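Local coordinates for protein ATP grasp ligase (Microcystis aeruginosa MRC, PDB 5IG9) that probably uses ATP to activate a carboxylate and join it to a nucleophile, as an ATP-grasp ligase, at residues Leu214-Ile225 with Tyr256-Leu267. Numbering follows the deposited sequence.
Sequences LELRITIVGEQI and YDLPKTIEKQLL
L214, L216, I218 and I220, alternate residues on one face of strand 214-221, meet Y256, L258, L266 and L267 in a helix-on-sheet layer of the ATP-grasp fold. The strand belongs to an antiparallel sheet, and helix segment 260-267 crosses strand 214-221 at -55°, the two axes coming within 11.0 Å. The alternation suits a two-sided strand: R217, on the other face, pairs with D281.

Aliphatic contacts make up most of the interface. I218 and L258 meet tip to tip, CD1 to CD1 at 3.6 Å, while L266 crosses I218 at about a right angle and brings its own CD1 to 3.7 Å from I218 CD1. One isoleucine methyl thus touches two leucines, one from the approach to the helix and one from its second turn. L216 extends this row, its CD1 lying 3.6 Å from L258 CD2. Further along, I220 CD1 rests against L266 CB. Beta-branched I218 and I220 suit an extended strand, while L258 and L266, branched one carbon further out, reach across to them.

Y256 adds an aromatic contact. With CG anti to the backbone N (chi1 -172°), its ring lies beneath L216, whose CD2 sits over the centre of one face in a CH-pi contact, 4.2 Å from the centroid. L214 CD1 approaches the same ring obliquely. The phenol can pack here and still satisfy its polar end, since Y256 OH and Y290 OH share a hydrogen bond.

Past the hairpin turn at G222, whose positive phi favours glycine, contacts reach the partly exposed margin. L267 CD2 reaches I220 CG2 and E223 CA. E263 lends its aliphatic stem to the apolar layer: I225 CD1 lies against both L267 CG, at 4.2 Å, and E263, 3.7 Å from its CB.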
# COMPACT_ATOMS: atom_id res chain seq x y z
N LEU A 214 -16.37 26.08 12.94
CA LEU A 214 -16.89 24.75 13.19
C LEU A 214 -15.96 23.70 12.61
O LEU A 214 -15.27 23.93 11.61
CB LEU A 214 -18.30 24.58 12.60
CG LEU A 214 -19.44 25.41 13.19
CD1 LEU A 214 -20.72 25.14 12.44
CD2 LEU A 214 -19.62 25.10 14.67
N GLU A 215 -15.95 22.54 13.25
CA GLU A 215 -15.32 21.34 12.73
C GLU A 215 -16.40 20.34 12.34
O GLU A 215 -17.30 20.07 13.14
CB GLU A 215 -14.37 20.71 13.76
CG GLU A 215 -13.11 21.51 14.02
CD GLU A 215 -12.11 20.76 14.89
OE1 GLU A 215 -12.36 20.62 16.10
OE2 GLU A 215 -11.08 20.31 14.34
N LEU A 216 -16.32 19.82 11.12
CA LEU A 216 -17.30 18.88 10.60
C LEU A 216 -16.70 17.48 10.55
O LEU A 216 -15.56 17.30 10.10
CB LEU A 216 -17.77 19.28 9.20
CG LEU A 216 -18.34 20.68 9.00
CD1 LEU A 216 -18.86 20.85 7.59
CD2 LEU A 216 -19.44 20.96 10.01
N ARG A 217 -17.46 16.49 11.02
CA ARG A 217 -17.11 15.08 10.89
C ARG A 217 -18.20 14.42 10.05
O ARG A 217 -19.33 14.26 10.51
CB ARG A 217 -16.99 14.40 12.25
CG ARG A 217 -16.59 12.94 12.18
CD ARG A 217 -15.15 12.77 11.68
NE ARG A 217 -14.71 11.38 11.76
CZ ARG A 217 -13.45 10.98 11.60
NH1 ARG A 217 -12.51 11.88 11.34
NH2 ARG A 217 -13.14 9.70 11.69
N ILE A 218 -17.85 14.04 8.83
CA ILE A 218 -18.80 13.55 7.84
C ILE A 218 -18.51 12.09 7.57
O ILE A 218 -17.43 11.74 7.07
CB ILE A 218 -18.73 14.38 6.55
CG1 ILE A 218 -18.90 15.86 6.90
CG2 ILE A 218 -19.79 13.92 5.56
CD1 ILE A 218 -18.55 16.79 5.77
N THR A 219 -19.47 11.23 7.88
CA THR A 219 -19.37 9.79 7.66
C THR A 219 -20.36 9.40 6.57
O THR A 219 -21.56 9.65 6.70
CB THR A 219 -19.64 9.01 8.94
OG1 THR A 219 -18.81 9.51 9.99
CG2 THR A 219 -19.34 7.54 8.74
N ILE A 220 -19.85 8.79 5.50
CA ILE A 220 -20.66 8.43 4.35
C ILE A 220 -20.68 6.91 4.24
O ILE A 220 -19.63 6.27 4.26
CB ILE A 220 -20.11 9.05 3.05
CG1 ILE A 220 -20.19 10.58 3.14
CG2 ILE A 220 -20.87 8.53 1.84
CD1 ILE A 220 -19.56 11.29 1.96
N VAL A 221 -21.88 6.34 4.12
CA VAL A 221 -22.07 4.91 3.91
C VAL A 221 -22.90 4.75 2.65
O VAL A 221 -24.12 4.97 2.67
CB VAL A 221 -22.75 4.23 5.10
CG1 VAL A 221 -22.74 2.72 4.92
CG2 VAL A 221 -22.07 4.62 6.41
N GLY A 222 -22.26 4.35 1.55
CA GLY A 222 -22.93 4.28 0.27
C GLY A 222 -23.19 5.68 -0.26
O GLY A 222 -22.28 6.33 -0.77
N GLU A 223 -24.44 6.14 -0.16
CA GLU A 223 -24.79 7.52 -0.49
C GLU A 223 -25.53 8.19 0.66
O GLU A 223 -26.17 9.23 0.45
CB GLU A 223 -25.61 7.58 -1.78
CG GLU A 223 -24.83 7.18 -3.02
CD GLU A 223 -25.59 7.44 -4.31
OE1 GLU A 223 -26.83 7.28 -4.31
OE2 GLU A 223 -24.95 7.81 -5.31
N GLN A 224 -25.47 7.62 1.86
CA GLN A 224 -26.06 8.20 3.05
C GLN A 224 -25.00 9.01 3.79
O GLN A 224 -23.90 8.50 4.06
CB GLN A 224 -26.63 7.11 3.96
CG GLN A 224 -27.51 7.63 5.07
CD GLN A 224 -28.29 6.51 5.75
OE1 GLN A 224 -28.08 5.33 5.45
NE2 GLN A 224 -29.19 6.88 6.65
N ILE A 225 -25.32 10.26 4.11
CA ILE A 225 -24.34 11.21 4.62
C ILE A 225 -24.72 11.59 6.04
O ILE A 225 -25.78 12.19 6.27
CB ILE A 225 -24.25 12.46 3.73
CG1 ILE A 225 -24.05 12.04 2.27
CG2 ILE A 225 -23.12 13.36 4.19
CD1 ILE A 225 -24.03 13.19 1.31
N TYR A 256 -25.78 18.41 11.65
CA TYR A 256 -25.51 19.57 10.82
C TYR A 256 -25.95 19.26 9.40
O TYR A 256 -25.78 18.13 8.93
CB TYR A 256 -24.02 19.94 10.86
CG TYR A 256 -23.65 21.25 10.18
CD1 TYR A 256 -23.42 21.30 8.81
CD2 TYR A 256 -23.52 22.42 10.91
CE1 TYR A 256 -23.08 22.48 8.18
CE2 TYR A 256 -23.18 23.61 10.29
CZ TYR A 256 -22.96 23.63 8.93
OH TYR A 256 -22.62 24.81 8.31
N ASP A 257 -26.52 20.26 8.72
CA ASP A 257 -27.00 20.11 7.35
C ASP A 257 -26.00 20.76 6.40
O ASP A 257 -25.91 21.99 6.33
CB ASP A 257 -28.39 20.72 7.19
CG ASP A 257 -29.47 19.92 7.90
OD1 ASP A 257 -29.39 18.67 7.90
OD2 ASP A 257 -30.40 20.54 8.46
N LEU A 258 -25.26 19.93 5.67
CA LEU A 258 -24.38 20.43 4.63
C LEU A 258 -25.20 21.06 3.51
O LEU A 258 -26.33 20.64 3.24
CB LEU A 258 -23.52 19.31 4.06
CG LEU A 258 -22.35 18.79 4.89
CD1 LEU A 258 -21.72 17.59 4.19
CD2 LEU A 258 -21.33 19.89 5.09
N PRO A 259 -24.66 22.07 2.83
CA PRO A 259 -25.25 22.50 1.56
C PRO A 259 -25.30 21.34 0.59
O PRO A 259 -24.38 20.52 0.53
CB PRO A 259 -24.30 23.61 1.09
CG PRO A 259 -23.67 24.12 2.35
CD PRO A 259 -23.53 22.92 3.24
N LYS A 260 -26.38 21.26 -0.19
CA LYS A 260 -26.52 20.16 -1.14
C LYS A 260 -25.39 20.15 -2.17
O LYS A 260 -25.10 19.10 -2.75
CB LYS A 260 -27.87 20.23 -1.86
CG LYS A 260 -27.93 21.23 -2.99
CD LYS A 260 -29.05 20.91 -3.97
CE LYS A 260 -28.72 19.68 -4.81
NZ LYS A 260 -29.76 19.42 -5.85
N THR A 261 -24.74 21.30 -2.39
CA THR A 261 -23.59 21.34 -3.29
C THR A 261 -22.39 20.64 -2.68
O THR A 261 -21.69 19.88 -3.37
CB THR A 261 -23.25 22.79 -3.64
OG1 THR A 261 -24.37 23.41 -4.28
CG2 THR A 261 -22.05 22.84 -4.57
N ILE A 262 -22.14 20.87 -1.39
CA ILE A 262 -21.04 20.18 -0.71
C ILE A 262 -21.32 18.68 -0.65
O ILE A 262 -20.42 17.85 -0.85
CB ILE A 262 -20.82 20.77 0.69
CG1 ILE A 262 -20.54 22.28 0.60
CG2 ILE A 262 -19.67 20.06 1.39
CD1 ILE A 262 -19.26 22.62 -0.12
N GLU A 263 -22.58 18.30 -0.36
CA GLU A 263 -22.93 16.89 -0.31
C GLU A 263 -22.70 16.21 -1.65
O GLU A 263 -22.18 15.08 -1.70
CB GLU A 263 -24.38 16.72 0.14
CG GLU A 263 -24.61 16.92 1.62
CD GLU A 263 -26.03 16.60 2.03
OE1 GLU A 263 -26.84 16.29 1.13
OE2 GLU A 263 -26.34 16.65 3.24
N LYS A 264 -23.09 16.86 -2.75
CA LYS A 264 -22.90 16.25 -4.06
C LYS A 264 -21.43 16.20 -4.45
O LYS A 264 -21.01 15.30 -5.18
CB LYS A 264 -23.72 17.00 -5.11
CG LYS A 264 -22.95 18.05 -5.91
CD LYS A 264 -22.81 17.63 -7.37
CE LYS A 264 -22.03 18.66 -8.18
NZ LYS A 264 -21.97 18.28 -9.62
N GLN A 265 -20.62 17.15 -3.96
CA GLN A 265 -19.19 17.12 -4.26
C GLN A 265 -18.49 16.02 -3.49
O GLN A 265 -17.59 15.36 -4.01
CB GLN A 265 -18.56 18.48 -3.96
CG GLN A 265 -18.93 19.58 -4.96
CD GLN A 265 -18.42 20.94 -4.54
OE1 GLN A 265 -18.69 21.41 -3.43
NE2 GLN A 265 -17.66 21.59 -5.42
N LEU A 266 -18.88 15.80 -2.23
CA LEU A 266 -18.30 14.71 -1.46
C LEU A 266 -18.70 13.36 -2.03
O LEU A 266 -17.91 12.41 -1.98
CB LEU A 266 -18.71 14.81 0.01
CG LEU A 266 -18.19 16.03 0.77
CD1 LEU A 266 -18.70 16.00 2.19
CD2 LEU A 266 -16.67 16.08 0.73
N LEU A 267 -19.90 13.25 -2.59
CA LEU A 267 -20.30 12.01 -3.24
C LEU A 267 -19.48 11.77 -4.50
O LEU A 267 -19.11 10.62 -4.79
CB LEU A 267 -21.79 12.03 -3.56
CG LEU A 267 -22.73 11.79 -2.38
CD1 LEU A 267 -24.16 11.79 -2.87
CD2 LEU A 267 -22.40 10.49 -1.67